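Local coordinates for malonyl acyl carrier protein transacylase (Streptococcus pneumoniae, PDB 3IM8), which probably catalyses the transfer of the malonyl group from malonyl-CoA to holo acyl carrier protein, a step that supplies fatty acid synthesis, at residues A[144-148]-A[176-181]; A[167-171]-A[197-202]; A[96-102]-A[220-226]; A[35-40]-A[105-110]; A[254-258]-A[281-285]. One frame throughout, in Å; residues are numbered along the deposited sequence.

Contact 1: A[144-148]-A[176-181]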
# COMPACT_ATOMS: atom_id res chain seq x y z
N ALA A 144 18.27 -6.38 16.39
CA ALA A 144 18.74 -7.52 15.63
C ALA A 144 19.16 -7.09 14.22
O ALA A 144 20.27 -7.46 13.75
CB ALA A 144 17.70 -8.60 15.62
N CYS A 145 18.32 -6.28 13.55
CA CYS A 145 18.63 -5.83 12.19
C CYS A 145 19.86 -4.91 12.15
O CYS A 145 20.64 -4.89 11.18
CB CYS A 145 17.42 -5.10 11.60
SG CYS A 145 16.00 -6.16 11.24
N GLN A 146 20.01 -4.11 13.20
CA GLN A 146 21.19 -3.28 13.34
C GLN A 146 22.49 -4.07 13.44
O GLN A 146 23.39 -3.83 12.62
CB GLN A 146 21.00 -2.21 14.43
CG GLN A 146 20.44 -0.93 13.76
CD GLN A 146 19.62 -0.07 14.70
OE1 GLN A 146 19.77 -0.18 15.93
NE2 GLN A 146 18.75 0.80 14.13
N LYS A 147 22.59 -5.01 14.38
CA LYS A 147 23.76 -5.90 14.45
C LYS A 147 24.05 -6.58 13.10
O LYS A 147 25.19 -6.64 12.64
CB LYS A 147 23.56 -6.97 15.50
CG LYS A 147 24.86 -7.63 15.96
CD LYS A 147 24.62 -8.47 17.22
CE LYS A 147 24.04 -7.65 18.44
NZ LYS A 147 23.20 -8.45 19.43
N ALA A 148 23.00 -7.07 12.45
CA ALA A 148 23.14 -7.80 11.19
C ALA A 148 23.56 -6.94 10.00
O ALA A 148 24.04 -7.51 9.03
CB ALA A 148 21.84 -8.53 10.85
N ARG A 176 21.22 -13.46 8.80
CA ARG A 176 21.96 -13.15 10.04
C ARG A 176 20.99 -12.53 11.05
O ARG A 176 20.95 -12.95 12.23
CB ARG A 176 23.22 -12.27 9.74
CG ARG A 176 24.16 -11.82 10.93
CD ARG A 176 24.85 -12.91 11.86
NE ARG A 176 25.41 -12.25 13.09
CZ ARG A 176 25.50 -12.78 14.33
NH1 ARG A 176 25.09 -14.02 14.57
NH2 ARG A 176 26.02 -12.07 15.33
N ALA A 177 20.16 -11.58 10.58
CA ALA A 177 19.05 -11.02 11.38
C ALA A 177 18.10 -12.04 12.04
O ALA A 177 17.81 -11.90 13.21
CB ALA A 177 18.25 -10.03 10.54
N VAL A 178 17.59 -13.04 11.32
CA VAL A 178 16.69 -14.04 11.96
C VAL A 178 17.41 -14.93 12.96
O VAL A 178 16.85 -15.32 13.97
CB VAL A 178 15.85 -14.95 10.95
CG1 VAL A 178 14.80 -14.13 10.17
CG2 VAL A 178 16.71 -15.74 10.00
N GLU A 179 18.69 -15.22 12.67
CA GLU A 179 19.53 -15.99 13.61
C GLU A 179 19.60 -15.19 14.89
O GLU A 179 19.40 -15.72 15.99
CB GLU A 179 20.93 -16.19 13.00
CG GLU A 179 21.97 -16.83 13.95
CD GLU A 179 23.38 -16.72 13.41
OE1 GLU A 179 23.59 -17.22 12.28
OE2 GLU A 179 24.28 -16.14 14.11
N LEU A 180 19.83 -13.89 14.76
CA LEU A 180 19.88 -13.07 15.97
C LEU A 180 18.50 -13.05 16.63
O LEU A 180 18.42 -13.12 17.84
CB LEU A 180 20.41 -11.67 15.65
CG LEU A 180 21.92 -11.57 15.50
CD1 LEU A 180 22.24 -10.25 14.79
CD2 LEU A 180 22.63 -11.69 16.88
N LEU A 181 17.43 -13.00 15.83
CA LEU A 181 16.05 -13.04 16.40
C LEU A 181 15.73 -14.37 17.15
O LEU A 181 15.16 -14.34 18.24
CB LEU A 181 14.99 -12.71 15.32
CG LEU A 181 15.05 -11.26 14.75
CD1 LEU A 181 14.60 -11.08 13.27
CD2 LEU A 181 14.38 -10.24 15.64
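Both segments are helical, 144-148 at the C-terminal end of helix 138-148 and 176-181 within helix 171-184. Their axes approach to 8.3 Å. Their N-to-C directions differ by 134°, so the helices run roughly antiparallel but clearly crossed. The backbones come nearest at A148 and A177, with CA atoms 5.2 Å apart. Such an approach is possible because small residues meet here: A148 CB lies 3.5 Å from A177 N and 3.9 Å from A177 CB. A turn earlier, A144 CB points at the second helix, 3.7 Å from L181 CD2. L180 has the largest area covered. Its CD1 reaches between the turns of the first helix, 3.6 Å from A144 O and 3.6 Å from K147 CB. In the fold, these two helices pack side by side on one face of the small mixed sheet of the ferredoxin-like subdomain. C145 and A177 both touch I167 of strand 164-169 and V154 of strand 154-161, so the helix pair closes over that sheet. No hydrogen bond joins the two segments. The polar chemistry sits at the outer edge. R176 packs its CG 4.0 Å from A148 CB, while its NH1 makes a very short salt bridge of 2.3 Å to OE2 of E179, one turn on in the same helix. K147 CD passes 4.3 Å from R176 NH2.

Contact 2: A[167-171]-A[197-202]; sequences IAGEV and PFHTSL. With ACT (acetate ion), chain B.
L202 lays its side chain (chi1 m, chi2 t) over the end of the strand: its CD1 is 3.5 Å from G169 CA and its CD2 3.7 Å from E170 CG. Residues 167-169 are extended. G169 has phi/psi 147/-145, where a CB would jam against the preceding carbonyl, and E170 takes the N-cap position of helix 171-184. The facing segment 197-202 is a loop that enters a 3-10 turn at 201-202. The register is G169 opposite P197, CA atoms 5.1 Å apart. P197 CB is 3.5 Å from G169 N and 4.2 Å from A168 CB. T200 (chi1 p) brings CG2 to 3.7 Å from A168 CB. T200 OG1 donates to P197 O at 3.0 Å, which closes the loop on itself. It carries H199, the predicted active-site histidine of this acyltransferase family, probably paired with S90 as a Ser-His dyad, at positive phi (71/33), chi1 m and chi2 -75°. H199 ND1 is hydrogen-bonded to Q247 O. H199 NE2 donates to O of a bound acetate at 2.6 Å. The acetate, probably from the crystallisation liquor, also bonds S90 OG and R115 NH1. F198 (chi1 m) turns away from the strand, with CD1 3.6 Å from the acetate O.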
# COMPACT_ATOMS: atom_id res chain seq x y z
N ILE A 167 10.80 -7.64 8.27
CA ILE A 167 12.15 -7.16 7.95
C ILE A 167 12.47 -7.52 6.52
O ILE A 167 12.04 -8.55 6.04
CB ILE A 167 13.21 -7.74 8.96
CG1 ILE A 167 13.26 -9.28 8.85
CG2 ILE A 167 12.76 -7.44 10.39
CD1 ILE A 167 14.63 -9.85 9.26
N ALA A 168 13.27 -6.70 5.84
CA ALA A 168 13.65 -7.01 4.49
C ALA A 168 15.11 -6.63 4.19
O ALA A 168 15.75 -5.90 4.98
CB ALA A 168 12.70 -6.29 3.52
N GLY A 169 15.63 -7.11 3.05
CA GLY A 169 16.94 -6.68 2.51
C GLY A 169 17.65 -7.80 1.77
O GLY A 169 16.99 -8.61 1.14
N GLU A 170 18.98 -7.86 1.86
CA GLU A 170 19.78 -8.88 1.13
C GLU A 170 19.84 -10.24 1.87
O GLU A 170 19.69 -10.32 3.10
CB GLU A 170 21.20 -8.36 0.87
CG GLU A 170 21.24 -7.00 0.20
CD GLU A 170 22.63 -6.40 0.20
OE1 GLU A 170 22.99 -5.69 1.14
OE2 GLU A 170 23.35 -6.59 -0.78
N VAL A 171 20.04 -11.31 1.10
CA VAL A 171 19.86 -12.67 1.65
C VAL A 171 20.71 -12.91 2.87
O VAL A 171 20.19 -13.22 3.91
CB VAL A 171 20.13 -13.78 0.62
CG1 VAL A 171 19.93 -15.15 1.28
CG2 VAL A 171 19.26 -13.58 -0.62
N PRO A 197 13.00 -6.75 -2.05
CA PRO A 197 13.05 -6.18 -0.69
C PRO A 197 12.73 -4.65 -0.70
O PRO A 197 13.61 -3.87 -0.47
CB PRO A 197 14.49 -6.49 -0.24
CG PRO A 197 15.33 -6.51 -1.52
CD PRO A 197 14.34 -6.77 -2.69
N PHE A 198 11.47 -4.30 -0.99
CA PHE A 198 10.96 -2.93 -1.06
C PHE A 198 11.02 -2.30 0.34
O PHE A 198 10.95 -3.01 1.37
CB PHE A 198 9.50 -2.95 -1.54
CG PHE A 198 9.29 -3.43 -2.95
CD1 PHE A 198 8.03 -3.78 -3.38
CD2 PHE A 198 10.34 -3.48 -3.87
CE1 PHE A 198 7.78 -4.18 -4.71
CE2 PHE A 198 10.12 -3.89 -5.20
CZ PHE A 198 8.83 -4.25 -5.62
N HIS A 199 11.13 -0.97 0.41
CA HIS A 199 11.12 -0.20 1.69
C HIS A 199 12.40 -0.41 2.53
O HIS A 199 12.39 -0.33 3.77
CB HIS A 199 9.80 -0.38 2.49
CG HIS A 199 8.56 -0.31 1.64
ND1 HIS A 199 8.06 0.88 1.15
CD2 HIS A 199 7.74 -1.28 1.18
CE1 HIS A 199 6.99 0.64 0.42
NE2 HIS A 199 6.76 -0.67 0.43
N THR A 200 13.53 -0.60 1.80
CA THR A 200 14.91 -0.64 2.32
C THR A 200 15.81 0.21 1.37
O THR A 200 15.40 0.55 0.24
CB THR A 200 15.45 -2.11 2.39
OG1 THR A 200 15.81 -2.59 1.09
CG2 THR A 200 14.41 -3.07 3.05
N SER A 201 17.02 0.55 1.82
CA SER A 201 18.00 1.28 0.95
C SER A 201 18.31 0.62 -0.39
O SER A 201 18.77 1.29 -1.33
CB SER A 201 19.31 1.48 1.67
OG SER A 201 19.07 1.31 3.05
N LEU A 202 18.06 -0.68 -0.50
CA LEU A 202 18.26 -1.36 -1.80
C LEU A 202 17.48 -0.65 -2.87
O LEU A 202 17.83 -0.69 -4.05
CB LEU A 202 17.90 -2.84 -1.74
CG LEU A 202 18.84 -3.56 -0.76
CD1 LEU A 202 18.22 -4.83 -0.20
CD2 LEU A 202 20.23 -3.80 -1.38
C ACT B . 4.80 -2.07 -2.67
O ACT B . 5.59 -1.66 -1.73
OXT ACT B . 4.35 -1.27 -3.65
CH3 ACT B . 4.48 -3.54 -2.46

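Contact 3: A[96-102]-A[220-226]; sequences ALVASGA and SDFTCPL
S220 opens the irregular second segment; its N donates to A102 O at 2.9 Å, CA atoms 4.5 Å apart. The D221 CA-to-CB bond points away, and D221 OD2 makes a salt bridge to K237 NZ. F222 (chi1 m, chi2 101°) swings its ring over the first segment. A102 CB sits over one face, 3.8 Å from the ring centroid, in a CH-pi contact. S100 OG meets the ring edge, 3.4 Å from F222 CD2, and L97 CD2 is 3.7 Å from F222 CE2. T223 N donates to S100 O at 2.6 Å. T223 OG1 (chi1 p) shares a water with A99 O, at 3.0 and 2.9 Å from it. C224 N adds a weak bond to S100 O at 3.3 Å. The register pairs S100 with C224 and G101 with T223, CA atoms 5.0 and 5.1 Å apart. L226 (both chi t) points at the helix, its CD1 3.7 Å from both A96 CB and L97 CD2. In the first segment, 96-99 is helical and G101 leaves the helix at phi/psi 89/-16; a CB there would clash with T223 OG1. S100 O receives backbone bonds just past helix 92-99, which follows the probable GxSxG nucleophile elbow around S90.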
# COMPACT_ATOMS: atom_id res chain seq x y z
N ALA A 96 -4.90 6.83 -2.20
CA ALA A 96 -5.24 7.76 -1.11
C ALA A 96 -4.91 9.22 -1.49
O ALA A 96 -5.68 10.13 -1.18
CB ALA A 96 -4.48 7.38 0.04
N LEU A 97 -3.79 9.44 -2.17
CA LEU A 97 -3.47 10.78 -2.72
C LEU A 97 -4.52 11.24 -3.70
O LEU A 97 -4.89 12.42 -3.67
CB LEU A 97 -2.08 10.84 -3.37
CG LEU A 97 -0.95 10.96 -2.33
CD1 LEU A 97 0.43 10.69 -3.00
CD2 LEU A 97 -0.96 12.33 -1.59
N VAL A 98 -4.99 10.34 -4.54
CA VAL A 98 -6.11 10.62 -5.46
C VAL A 98 -7.41 10.91 -4.70
O VAL A 98 -8.06 11.94 -4.94
CB VAL A 98 -6.34 9.51 -6.52
CG1 VAL A 98 -7.67 9.76 -7.33
CG2 VAL A 98 -5.16 9.46 -7.48
N ALA A 99 -7.75 10.04 -3.75
CA ALA A 99 -8.93 10.27 -2.94
C ALA A 99 -8.85 11.55 -2.11
O ALA A 99 -9.86 12.17 -1.86
CB ALA A 99 -9.21 9.06 -2.06
N SER A 100 -7.64 11.98 -1.72
CA SER A 100 -7.52 13.12 -0.82
C SER A 100 -7.49 14.41 -1.58
O SER A 100 -7.32 15.47 -0.97
CB SER A 100 -6.26 13.00 0.05
OG SER A 100 -5.13 13.03 -0.80
N GLY A 101 -7.62 14.32 -2.90
CA GLY A 101 -7.74 15.49 -3.78
C GLY A 101 -6.40 15.99 -4.26
O GLY A 101 -6.34 16.79 -5.22
N ALA A 102 -5.31 15.56 -3.62
CA ALA A 102 -3.98 16.08 -3.97
C ALA A 102 -3.38 15.60 -5.31
O ALA A 102 -2.64 16.34 -5.97
CB ALA A 102 -2.99 15.87 -2.84
N SER A 220 -2.02 19.16 -6.10
CA SER A 220 -3.04 20.17 -5.71
C SER A 220 -3.20 20.21 -4.21
O SER A 220 -2.57 19.43 -3.49
CB SER A 220 -4.43 19.84 -6.29
OG SER A 220 -4.53 20.05 -7.69
N ASP A 221 -4.09 21.09 -3.75
CA ASP A 221 -4.44 21.18 -2.33
C ASP A 221 -5.14 19.89 -1.86
O ASP A 221 -5.95 19.33 -2.62
CB ASP A 221 -5.43 22.36 -2.15
CG ASP A 221 -4.74 23.72 -2.06
OD1 ASP A 221 -5.45 24.77 -2.08
OD2 ASP A 221 -3.49 23.74 -1.91
N PHE A 222 -4.85 19.44 -0.64
CA PHE A 222 -5.58 18.32 -0.00
C PHE A 222 -7.03 18.70 0.28
O PHE A 222 -7.28 19.74 0.89
CB PHE A 222 -4.91 17.87 1.31
CG PHE A 222 -3.65 17.00 1.12
CD1 PHE A 222 -2.38 17.56 1.25
CD2 PHE A 222 -3.76 15.64 0.80
CE1 PHE A 222 -1.23 16.77 1.09
CE2 PHE A 222 -2.61 14.83 0.65
CZ PHE A 222 -1.36 15.38 0.78
N THR A 223 -7.99 17.88 -0.13
CA THR A 223 -9.36 18.15 0.21
C THR A 223 -9.70 17.36 1.46
O THR A 223 -10.69 17.63 2.13
CB THR A 223 -10.30 17.95 -0.99
OG1 THR A 223 -10.19 16.62 -1.52
CG2 THR A 223 -9.88 18.95 -2.11
N CYS A 224 -8.85 16.42 1.82
CA CYS A 224 -8.99 15.78 3.11
C CYS A 224 -7.62 15.25 3.59
O CYS A 224 -6.73 15.01 2.76
CB CYS A 224 -10.08 14.72 3.02
SG CYS A 224 -9.41 13.09 2.79
N PRO A 225 -7.44 15.15 4.92
CA PRO A 225 -6.14 14.83 5.45
C PRO A 225 -5.75 13.40 5.07
O PRO A 225 -6.61 12.50 5.08
CB PRO A 225 -6.30 14.98 6.97
CG PRO A 225 -7.61 15.82 7.16
CD PRO A 225 -8.44 15.48 5.95
N LEU A 226 -4.47 13.22 4.72
CA LEU A 226 -3.86 11.91 4.40
C LEU A 226 -2.73 11.63 5.40
O LEU A 226 -1.89 12.49 5.61
CB LEU A 226 -3.32 11.90 2.97
CG LEU A 226 -2.55 10.63 2.52
CD1 LEU A 226 -2.71 10.45 1.07
CD2 LEU A 226 -1.05 10.72 2.79
O HOH W 1 -11.17 14.11 -0.11

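Contact 4: A[35-40]-A[105-110]; sequences RASQVL and FEDAVA
Two helices cross in plain packing within the acyltransferase fold of the patatin clan: the C-terminal end of helix 27-40 and the first turns of helix 105-122. Their axes approach to 9.1 Å at a signed crossing angle of -52°. The register is A36 opposite V109 and V39 opposite A110, CA atoms 6.2 and 6.4 Å apart. Apolar contacts dominate. V109 (chi1 t) points at the first helix. Its CG1 is 3.9 Å from V39 CG1 and 3.7 Å from L40 CG, and its CG2 is 4.0 Å from A36 CB. V39 (chi1 t) has the most area covered; its CG1 is 3.7 Å from A110 CB, and its CG2 3.7 Å from E106 CG. F105 (chi1 t, chi2 58°) meets R35 CB at its ring edge, CE2 to CB 4.1 Å, and its CZ is 4.2 Å from A36 CB. From helix 58-78, A67 packs against A36 and L66 against V109. The polar contacts lie at the outer edge. R35 NE and E106 OE2 form a long salt bridge of 3.7 Å, while R35 NH2 pairs with E31. One water donates to E106 OE2 at 2.6 Å and to R35 O at 2.8 Å.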
# COMPACT_ATOMS: atom_id res chain seq x y z
N ARG A 35 -10.77 5.14 -18.46
CA ARG A 35 -9.82 6.25 -18.32
C ARG A 35 -8.37 5.79 -18.02
O ARG A 35 -7.43 6.35 -18.55
CB ARG A 35 -10.29 7.20 -17.23
CG ARG A 35 -10.29 8.56 -17.68
CD ARG A 35 -11.47 8.80 -18.63
NE ARG A 35 -11.23 9.94 -19.50
CZ ARG A 35 -12.15 10.82 -19.90
NH1 ARG A 35 -11.77 11.82 -20.68
NH2 ARG A 35 -13.44 10.74 -19.52
N ALA A 36 -8.19 4.76 -17.19
CA ALA A 36 -6.84 4.32 -16.88
C ALA A 36 -6.31 3.62 -18.13
O ALA A 36 -5.14 3.73 -18.45
CB ALA A 36 -6.83 3.40 -15.67
N SER A 37 -7.18 2.91 -18.83
CA SER A 37 -6.77 2.18 -20.04
C SER A 37 -6.23 3.15 -21.06
O SER A 37 -5.15 2.92 -21.55
CB SER A 37 -7.88 1.33 -20.62
OG SER A 37 -8.16 0.22 -19.77
N GLN A 38 -6.96 4.24 -21.33
CA GLN A 38 -6.43 5.34 -22.17
C GLN A 38 -5.06 5.85 -21.74
O GLN A 38 -4.17 5.97 -22.56
CB GLN A 38 -7.39 6.52 -22.30
CG GLN A 38 -7.16 7.28 -23.59
CD GLN A 38 -8.40 8.06 -24.05
OE1 GLN A 38 -8.47 8.54 -25.20
NE2 GLN A 38 -9.38 8.19 -23.14
N VAL A 39 -4.88 6.18 -20.46
CA VAL A 39 -3.59 6.72 -20.04
C VAL A 39 -2.46 5.71 -20.32
O VAL A 39 -1.37 6.07 -20.77
CB VAL A 39 -3.61 7.16 -18.54
CG1 VAL A 39 -2.16 7.41 -18.00
CG2 VAL A 39 -4.48 8.37 -18.36
N LEU A 40 -2.74 4.45 -20.04
CA LEU A 40 -1.75 3.38 -20.16
C LEU A 40 -1.38 2.97 -21.60
O LEU A 40 -0.29 2.51 -21.83
CB LEU A 40 -2.28 2.15 -19.41
CG LEU A 40 -2.46 2.49 -17.94
CD1 LEU A 40 -3.33 1.45 -17.23
CD2 LEU A 40 -1.11 2.58 -17.28
N PHE A 105 -6.29 11.82 -10.96
CA PHE A 105 -6.38 10.41 -11.20
C PHE A 105 -5.54 9.95 -12.40
O PHE A 105 -4.75 8.98 -12.30
CB PHE A 105 -7.83 10.00 -11.39
CG PHE A 105 -7.98 8.59 -11.83
CD1 PHE A 105 -7.47 7.57 -11.04
CD2 PHE A 105 -8.61 8.28 -13.03
CE1 PHE A 105 -7.61 6.21 -11.43
CE2 PHE A 105 -8.74 6.96 -13.43
CZ PHE A 105 -8.22 5.92 -12.61
N GLU A 106 -5.72 10.61 -13.54
CA GLU A 106 -4.94 10.29 -14.75
C GLU A 106 -3.41 10.46 -14.56
O GLU A 106 -2.61 9.65 -15.04
CB GLU A 106 -5.49 11.09 -15.95
CG GLU A 106 -6.79 10.48 -16.44
CD GLU A 106 -7.62 11.35 -17.36
OE1 GLU A 106 -8.11 12.41 -16.91
OE2 GLU A 106 -7.85 10.95 -18.52
N ASP A 107 -3.02 11.50 -13.83
CA ASP A 107 -1.62 11.65 -13.39
C ASP A 107 -1.13 10.43 -12.57
O ASP A 107 -0.01 9.95 -12.77
CB ASP A 107 -1.48 12.89 -12.51
CG ASP A 107 -1.39 14.17 -13.31
OD1 ASP A 107 -1.25 14.07 -14.54
OD2 ASP A 107 -1.52 15.28 -12.71
N ALA A 108 -1.98 9.97 -11.64
CA ALA A 108 -1.66 8.87 -10.74
C ALA A 108 -1.39 7.62 -11.57
O ALA A 108 -0.41 6.93 -11.38
CB ALA A 108 -2.83 8.62 -9.80
N VAL A 109 -2.29 7.32 -12.49
CA VAL A 109 -2.17 6.13 -13.30
C VAL A 109 -0.83 6.11 -14.02
O VAL A 109 -0.13 5.08 -13.97
CB VAL A 109 -3.32 6.03 -14.29
CG1 VAL A 109 -3.15 4.83 -15.19
CG2 VAL A 109 -4.66 5.92 -13.53
N ALA A 110 -0.45 7.22 -14.70
CA ALA A 110 0.82 7.19 -15.42
C ALA A 110 1.99 7.05 -14.41
O ALA A 110 2.94 6.31 -14.65
CB ALA A 110 1.02 8.44 -16.31
O HOH W 2 -7.77 8.76 -19.97

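Contact 5: A[254-258]-A[281-285]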
# COMPACT_ATOMS: atom_id res chain seq x y z
N PHE A 254 2.49 1.35 9.40
CA PHE A 254 1.03 1.26 9.33
C PHE A 254 0.36 1.50 10.70
O PHE A 254 -0.52 2.34 10.78
CB PHE A 254 0.56 -0.07 8.69
CG PHE A 254 -0.95 -0.12 8.45
CD1 PHE A 254 -1.76 -0.90 9.28
CD2 PHE A 254 -1.54 0.63 7.42
CE1 PHE A 254 -3.12 -0.96 9.09
CE2 PHE A 254 -2.93 0.63 7.21
CZ PHE A 254 -3.74 -0.19 8.05
N TYR A 255 0.78 0.79 11.75
CA TYR A 255 0.03 0.90 13.03
C TYR A 255 0.13 2.27 13.65
O TYR A 255 -0.83 2.75 14.24
CB TYR A 255 0.37 -0.22 14.04
CG TYR A 255 1.80 -0.32 14.54
CD1 TYR A 255 2.67 -1.30 14.05
CD2 TYR A 255 2.27 0.54 15.55
CE1 TYR A 255 3.97 -1.42 14.52
CE2 TYR A 255 3.57 0.43 16.04
CZ TYR A 255 4.41 -0.56 15.52
OH TYR A 255 5.68 -0.68 15.97
N GLU A 256 1.29 2.92 13.48
CA GLU A 256 1.46 4.29 13.96
C GLU A 256 0.52 5.21 13.23
O GLU A 256 -0.05 6.12 13.84
CB GLU A 256 2.87 4.77 13.70
CG GLU A 256 3.89 4.12 14.61
CD GLU A 256 5.28 4.34 14.08
OE1 GLU A 256 5.98 3.30 13.80
OE2 GLU A 256 5.60 5.56 13.89
N SER A 257 0.36 4.99 11.92
CA SER A 257 -0.61 5.74 11.13
C SER A 257 -2.07 5.54 11.62
O SER A 257 -2.85 6.50 11.62
CB SER A 257 -0.49 5.37 9.64
OG SER A 257 0.83 5.65 9.21
N ILE A 258 -2.43 4.31 11.98
CA ILE A 258 -3.77 4.02 12.51
C ILE A 258 -3.96 4.74 13.87
O ILE A 258 -5.07 5.21 14.18
CB ILE A 258 -4.03 2.51 12.69
CG1 ILE A 258 -4.00 1.74 11.36
CG2 ILE A 258 -5.43 2.30 13.35
CD1 ILE A 258 -5.11 2.15 10.37
N PHE A 281 -5.00 -6.18 9.84
CA PHE A 281 -4.08 -5.38 10.65
C PHE A 281 -4.83 -4.52 11.68
O PHE A 281 -4.49 -4.54 12.83
CB PHE A 281 -3.20 -4.45 9.77
CG PHE A 281 -2.25 -5.17 8.80
CD1 PHE A 281 -1.76 -4.49 7.71
CD2 PHE A 281 -1.83 -6.48 8.99
CE1 PHE A 281 -0.89 -5.08 6.82
CE2 PHE A 281 -0.92 -7.08 8.11
CZ PHE A 281 -0.48 -6.38 7.01
N VAL A 282 -5.84 -3.76 11.26
CA VAL A 282 -6.58 -2.85 12.21
C VAL A 282 -7.37 -3.63 13.32
O VAL A 282 -7.65 -3.09 14.42
CB VAL A 282 -7.52 -1.88 11.40
CG1 VAL A 282 -8.46 -1.09 12.34
CG2 VAL A 282 -6.68 -0.93 10.45
N LYS A 283 -7.75 -4.87 13.02
CA LYS A 283 -8.44 -5.75 13.96
C LYS A 283 -7.48 -6.15 15.09
O LYS A 283 -7.90 -6.32 16.22
CB LYS A 283 -8.87 -7.02 13.25
CG LYS A 283 -10.31 -7.45 13.41
CD LYS A 283 -10.53 -8.35 14.62
CE LYS A 283 -11.96 -8.91 14.63
NZ LYS A 283 -12.42 -9.09 16.02
N LYS A 284 -6.21 -6.34 14.77
CA LYS A 284 -5.20 -6.62 15.76
C LYS A 284 -4.84 -5.32 16.52
O LYS A 284 -4.79 -5.32 17.74
CB LYS A 284 -3.96 -7.27 15.15
CG LYS A 284 -4.23 -8.37 14.10
CD LYS A 284 -4.08 -9.78 14.65
CE LYS A 284 -4.15 -10.82 13.54
NZ LYS A 284 -3.60 -12.13 14.03
N ILE A 285 -4.63 -4.22 15.81
CA ILE A 285 -4.34 -2.93 16.45
C ILE A 285 -5.43 -2.56 17.43
O ILE A 285 -5.15 -2.19 18.54
CB ILE A 285 -4.14 -1.77 15.43
CG1 ILE A 285 -2.93 -2.10 14.53
CG2 ILE A 285 -3.94 -0.43 16.14
CD1 ILE A 285 -2.99 -1.52 13.12
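I285, F254 and I258 bury the most surface where helix 254-263 crosses helix 277-285. Both helices pack beside the parallel sheet of the large acyltransferase subdomain, an alpha/beta arrangement in which I258 and V282 both rest on L7 of strand 4-8 and F269 of strand 268-272. The axes of the two segments are 10.5 Å apart at closest and cross at -65°. This wide spacing is filled by large apolar side chains, with no hydrogen bond between the segments. I285 points at the first helix. Its CD1 lies 3.7 Å from Y255 CB and 3.8 Å from I258 CG1, so it fits between these two residues. F254 sends its ring toward the other helix, where CE1 is 3.6 Å from F281 CB and 4.1 Å from I285 CD1. The F254 and F281 rings meet obliquely, centroids 5.7 Å apart and planes at 59°. V282 CG2 sits at the edge of the F254 ring, 3.8 Å from its CE1, and 3.5 Å from I258 CD1.

Overall arrangement
Contacts 1 and 2 are buried; contacts 3, 4 and 5 are partly buried. Contact 1 is the farthest of the five from the centre of the chain and contact 5 the nearest. Contacts 1, 4 and 5 are helix pairs held by apolar side chains, with charges only at the edges of 1 and 4. Contact 3 adds backbone hydrogen bonds to its apolar packing, as suits a helix end meeting a loop. Contact 2 alone holds a predicted active-site residue. It uses a strand of the small sheet on which the helices of contact 1 pack; the two touch at I167. Contacts 3 and 4 use successive helices and touch through V98 and A108. Contacts 1 and 4 are about 42 Å apart between centres, on opposite sides of the chain's centre.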